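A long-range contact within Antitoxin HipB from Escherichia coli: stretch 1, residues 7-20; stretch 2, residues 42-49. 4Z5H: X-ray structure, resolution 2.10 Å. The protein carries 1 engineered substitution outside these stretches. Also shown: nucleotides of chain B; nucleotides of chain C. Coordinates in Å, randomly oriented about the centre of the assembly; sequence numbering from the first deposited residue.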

# COMPACT_ATOMS: atom_id res chain seq x y z
N SER A 7 -1.35 8.92 0.99
CA SER A 7 -1.42 8.54 2.39
C SER A 7 -2.37 7.39 2.70
O SER A 7 -3.26 7.08 1.94
CB SER A 7 -1.78 9.74 3.27
OG SER A 7 -3.14 10.08 3.17
N PRO A 8 -2.22 6.81 3.88
CA PRO A 8 -3.11 5.73 4.28
C PRO A 8 -4.57 6.21 4.32
O PRO A 8 -5.40 5.52 3.83
CB PRO A 8 -2.62 5.35 5.67
CG PRO A 8 -1.21 5.80 5.70
CD PRO A 8 -1.20 7.06 4.90
N THR A 9 -4.84 7.40 4.82
CA THR A 9 -6.19 7.93 4.86
C THR A 9 -6.79 8.09 3.45
O THR A 9 -7.89 7.66 3.22
CB THR A 9 -6.24 9.29 5.57
OG1 THR A 9 -5.86 9.14 6.93
CG2 THR A 9 -7.63 9.91 5.49
N GLN A 10 -6.03 8.65 2.53
CA GLN A 10 -6.45 8.80 1.16
C GLN A 10 -6.70 7.43 0.53
O GLN A 10 -7.65 7.24 -0.17
CB GLN A 10 -5.40 9.55 0.35
CG GLN A 10 -5.32 11.04 0.62
CD GLN A 10 -4.17 11.72 -0.09
OE1 GLN A 10 -3.63 11.22 -1.04
NE2 GLN A 10 -3.80 12.87 0.38
N LEU A 11 -5.83 6.48 0.83
CA LEU A 11 -5.96 5.14 0.32
C LEU A 11 -7.24 4.46 0.82
O LEU A 11 -7.96 3.89 0.04
CB LEU A 11 -4.75 4.31 0.72
CG LEU A 11 -4.73 2.84 0.30
CD1 LEU A 11 -5.02 2.62 -1.17
CD2 LEU A 11 -3.45 2.16 0.75
N ALA A 12 -7.48 4.56 2.11
CA ALA A 12 -8.66 3.98 2.74
C ALA A 12 -9.95 4.61 2.21
O ALA A 12 -10.89 3.92 1.92
CB ALA A 12 -8.58 4.09 4.24
N ASN A 13 -9.96 5.92 2.07
CA ASN A 13 -11.12 6.62 1.57
C ASN A 13 -11.44 6.17 0.15
O ASN A 13 -12.57 5.92 -0.16
CB ASN A 13 -10.90 8.14 1.59
CG ASN A 13 -10.88 8.72 2.99
OD1 ASN A 13 -11.14 8.05 3.94
ND2 ASN A 13 -10.58 9.97 3.10
N ALA A 14 -10.42 6.05 -0.70
CA ALA A 14 -10.62 5.57 -2.06
C ALA A 14 -11.15 4.13 -2.15
O ALA A 14 -12.01 3.83 -2.93
CB ALA A 14 -9.34 5.69 -2.85
N MET A 15 -10.60 3.25 -1.34
CA MET A 15 -11.04 1.88 -1.28
C MET A 15 -12.46 1.68 -0.74
O MET A 15 -13.16 0.84 -1.22
CB MET A 15 -10.02 1.00 -0.61
CG MET A 15 -8.79 0.86 -1.48
SD MET A 15 -7.40 0.13 -0.66
CE MET A 15 -7.92 -1.56 -0.60
N LYS A 16 -12.82 2.45 0.27
CA LYS A 16 -14.17 2.44 0.82
C LYS A 16 -15.16 2.89 -0.25
O LYS A 16 -16.21 2.33 -0.39
CB LYS A 16 -14.26 3.35 2.04
CG LYS A 16 -15.64 3.41 2.68
CD LYS A 16 -15.65 4.28 3.91
CE LYS A 16 -17.04 4.44 4.52
NZ LYS A 16 -16.99 5.11 5.83
N LEU A 17 -14.77 3.90 -1.01
CA LEU A 17 -15.62 4.42 -2.06
C LEU A 17 -15.90 3.34 -3.10
O LEU A 17 -17.01 3.18 -3.51
CB LEU A 17 -14.99 5.65 -2.69
CG LEU A 17 -15.80 6.37 -3.77
CD1 LEU A 17 -17.18 6.77 -3.27
CD2 LEU A 17 -15.05 7.60 -4.27
N VAL A 18 -14.87 2.58 -3.47
CA VAL A 18 -15.05 1.49 -4.39
C VAL A 18 -15.99 0.44 -3.80
O VAL A 18 -16.85 -0.07 -4.50
CB VAL A 18 -13.71 0.84 -4.80
CG1 VAL A 18 -13.96 -0.40 -5.62
CG2 VAL A 18 -12.83 1.82 -5.57
N ARG A 19 -15.83 0.13 -2.53
CA ARG A 19 -16.70 -0.85 -1.92
C ARG A 19 -18.15 -0.38 -1.95
O ARG A 19 -19.01 -1.09 -2.39
CB ARG A 19 -16.28 -1.10 -0.48
CG ARG A 19 -17.27 -1.93 0.31
CD ARG A 19 -16.78 -2.25 1.69
NE ARG A 19 -16.88 -1.16 2.64
CZ ARG A 19 -17.99 -0.73 3.21
NH1 ARG A 19 -17.92 0.25 4.09
NH2 ARG A 19 -19.15 -1.29 2.95
N GLN A 20 -18.38 0.85 -1.54
CA GLN A 20 -19.71 1.41 -1.52
C GLN A 20 -20.34 1.53 -2.93
O GLN A 20 -21.48 1.23 -3.11
CB GLN A 20 -19.71 2.73 -0.80
CG GLN A 20 -19.51 2.61 0.70
CD GLN A 20 -19.50 3.94 1.40
OE1 GLN A 20 -19.18 4.95 0.82
NE2 GLN A 20 -19.88 3.94 2.66
N ASN A 42 -11.48 -1.40 10.70
CA ASN A 42 -10.29 -0.72 11.17
C ASN A 42 -9.50 -0.10 10.02
O ASN A 42 -9.02 0.98 10.16
CB ASN A 42 -9.40 -1.62 12.03
CG ASN A 42 -8.22 -0.86 12.65
OD1 ASN A 42 -8.37 -0.17 13.63
ND2 ASN A 42 -7.06 -0.99 12.04
N PHE A 43 -9.41 -0.79 8.89
CA PHE A 43 -8.69 -0.26 7.74
C PHE A 43 -9.35 1.02 7.22
O PHE A 43 -8.69 1.99 7.01
CB PHE A 43 -8.61 -1.30 6.61
CG PHE A 43 -8.23 -0.72 5.27
CD1 PHE A 43 -6.97 -0.22 5.04
CD2 PHE A 43 -9.16 -0.62 4.26
CE1 PHE A 43 -6.64 0.32 3.81
CE2 PHE A 43 -8.84 -0.10 3.03
CZ PHE A 43 -7.57 0.38 2.80
N GLU A 44 -10.66 0.97 7.03
CA GLU A 44 -11.40 2.10 6.48
C GLU A 44 -11.31 3.34 7.38
O GLU A 44 -11.20 4.43 6.91
CB GLU A 44 -12.84 1.70 6.16
CG GLU A 44 -12.95 0.73 4.99
CD GLU A 44 -14.38 0.49 4.49
OE1 GLU A 44 -15.33 0.86 5.18
OE2 GLU A 44 -14.52 -0.05 3.41
N ASN A 45 -11.37 3.13 8.68
CA ASN A 45 -11.39 4.23 9.63
C ASN A 45 -10.08 4.62 10.27
O ASN A 45 -9.88 5.74 10.62
CB ASN A 45 -12.47 3.98 10.67
CG ASN A 45 -13.82 3.88 10.05
OD1 ASN A 45 -14.34 4.86 9.55
ND2 ASN A 45 -14.38 2.69 10.01
N ASN A 46 -9.20 3.65 10.43
CA ASN A 46 -7.97 3.85 11.13
C ASN A 46 -6.80 3.19 10.37
O ASN A 46 -6.13 2.35 10.90
CB ASN A 46 -8.15 3.23 12.51
CG ASN A 46 -7.07 3.62 13.47
OD1 ASN A 46 -6.57 4.72 13.43
ND2 ASN A 46 -6.70 2.70 14.33
N PRO A 47 -6.57 3.61 9.13
CA PRO A 47 -5.65 2.91 8.22
C PRO A 47 -4.14 2.96 8.51
O PRO A 47 -3.42 2.14 8.00
CB PRO A 47 -5.94 3.55 6.87
CG PRO A 47 -6.38 4.90 7.20
CD PRO A 47 -7.17 4.78 8.47
N ASP A 48 -3.70 3.90 9.32
CA ASP A 48 -2.28 4.22 9.44
C ASP A 48 -1.41 3.04 9.88
O ASP A 48 -0.34 2.87 9.37
CB ASP A 48 -2.08 5.37 10.41
CG ASP A 48 -2.26 6.72 9.79
OD1 ASP A 48 -2.42 6.83 8.59
OD2 ASP A 48 -2.24 7.69 10.52
N ASN A 49 -1.88 2.25 10.83
CA ASN A 49 -1.10 1.12 11.31
C ASN A 49 -1.53 -0.22 10.73
O ASN A 49 -1.06 -1.24 11.16
CB ASN A 49 -1.05 1.09 12.83
CG ASN A 49 -0.45 2.35 13.41
OD1 ASN A 49 -1.03 2.97 14.25
ND2 ASN A 49 0.72 2.70 12.96
P DA B 12 -4.07 -0.57 15.35
OP1 DA B 12 -4.45 0.27 14.21
OP2 DA B 12 -5.04 -0.83 16.42
O5' DA B 12 -3.57 -1.94 14.74
C5' DA B 12 -2.33 -2.02 14.03
C4' DA B 12 -2.22 -3.35 13.34
O4' DA B 12 -1.88 -4.37 14.30
C3' DA B 12 -3.50 -3.84 12.68
O3' DA B 12 -3.18 -4.70 11.60
C2' DA B 12 -4.18 -4.61 13.80
C1' DA B 12 -3.00 -5.18 14.58
N9 DA B 12 -3.19 -5.18 16.02
C8 DA B 12 -3.79 -4.22 16.80
N7 DA B 12 -3.77 -4.49 18.08
C5 DA B 12 -3.10 -5.70 18.16
C6 DA B 12 -2.75 -6.52 19.24
N6 DA B 12 -3.03 -6.23 20.51
N1 DA B 12 -2.09 -7.66 18.96
C2 DA B 12 -1.79 -7.95 17.69
N3 DA B 12 -2.07 -7.26 16.59
C4 DA B 12 -2.73 -6.13 16.90
P DT C 2 -21.56 -2.06 5.73
OP1 DT C 2 -21.39 -0.97 4.80
OP2 DT C 2 -20.92 -3.33 5.47
O5' DT C 2 -21.08 -1.61 7.17
C5' DT C 2 -21.59 -0.42 7.78
C4' DT C 2 -21.06 -0.28 9.19
O4' DT C 2 -21.72 -1.23 10.06
C3' DT C 2 -19.56 -0.51 9.37
O3' DT C 2 -19.09 0.46 10.30
C2' DT C 2 -19.49 -1.86 10.04
C1' DT C 2 -20.74 -1.82 10.89
N1 DT C 2 -21.26 -3.10 11.38
C2 DT C 2 -21.92 -3.12 12.59
O2 DT C 2 -22.10 -2.13 13.27
N3 DT C 2 -22.35 -4.36 12.98
C4 DT C 2 -22.21 -5.55 12.30
O4 DT C 2 -22.66 -6.58 12.77
C5 DT C 2 -21.49 -5.46 11.05
C7 DT C 2 -21.29 -6.70 10.23
C6 DT C 2 -21.07 -4.25 10.65
P DA C 3 -17.80 1.31 10.05
OP1 DA C 3 -18.12 2.33 9.09
OP2 DA C 3 -16.70 0.41 9.78
O5' DA C 3 -17.58 1.97 11.46
C5' DA C 3 -18.63 2.73 12.08
C4' DA C 3 -18.73 2.43 13.56
O4' DA C 3 -19.26 1.11 13.78
C3' DA C 3 -17.43 2.52 14.36
O3' DA C 3 -17.73 3.23 15.56
C2' DA C 3 -17.07 1.07 14.61
C1' DA C 3 -18.43 0.41 14.68
N9 DA C 3 -18.45 -1.00 14.29
C8 DA C 3 -17.84 -1.58 13.22
N7 DA C 3 -18.05 -2.87 13.12
C5 DA C 3 -18.88 -3.15 14.20
C6 DA C 3 -19.46 -4.35 14.67
N6 DA C 3 -19.30 -5.53 14.08
N1 DA C 3 -20.21 -4.28 15.79
C2 DA C 3 -20.37 -3.10 16.38
N3 DA C 3 -19.87 -1.91 16.05
C4 DA C 3 -19.12 -2.01 14.94
O HOH W 1 -3.13 8.95 6.87
O HOH W 2 -12.50 5.52 4.71
O HOH W 3 -9.73 6.72 6.46
O HOH W 4 -16.15 2.56 7.08

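One face of a helix packs apolar side chains against the end of a second helix and the turn after it, and a salt bridge beside the DNA backbone closes one end of this contact.

Ala 12 sits at the closest approach of the backbones, its CA 5.0 Å from Glu 44 CA, where its side chain ends at CB. That CB points toward the other stretch and lies over one face of the Phe 43 ring, 4.1 Å from Phe 43 CZ, and also 3.8 Å from Pro 47 CB. Met 15 takes the ring edge, its SD 3.5 Å from Phe 43 CZ. Toward the start of the helix, proline meets proline, Pro 8 CB lying 4.0 Å from Pro 47 CB. Nearby, water 1 accepts from Thr 9 N and donates to Asp 48 OD1, linking the helix's first turn to a carboxylate.

At the other end Glu 44 meets Arg 19 with both oxygens: Arg 19 NE donates to Glu 44 OE2 at 2.7 Å and Arg 19 NH1 to Glu 44 OE1 at 2.9 Å. On the same guanidinium, Arg 19 NH2 donates to OP1 of DT2 at 2.9 Å. Together the two stretches bury 525 Å², and Glu 44 has the largest area covered by the other stretch, 110 Å².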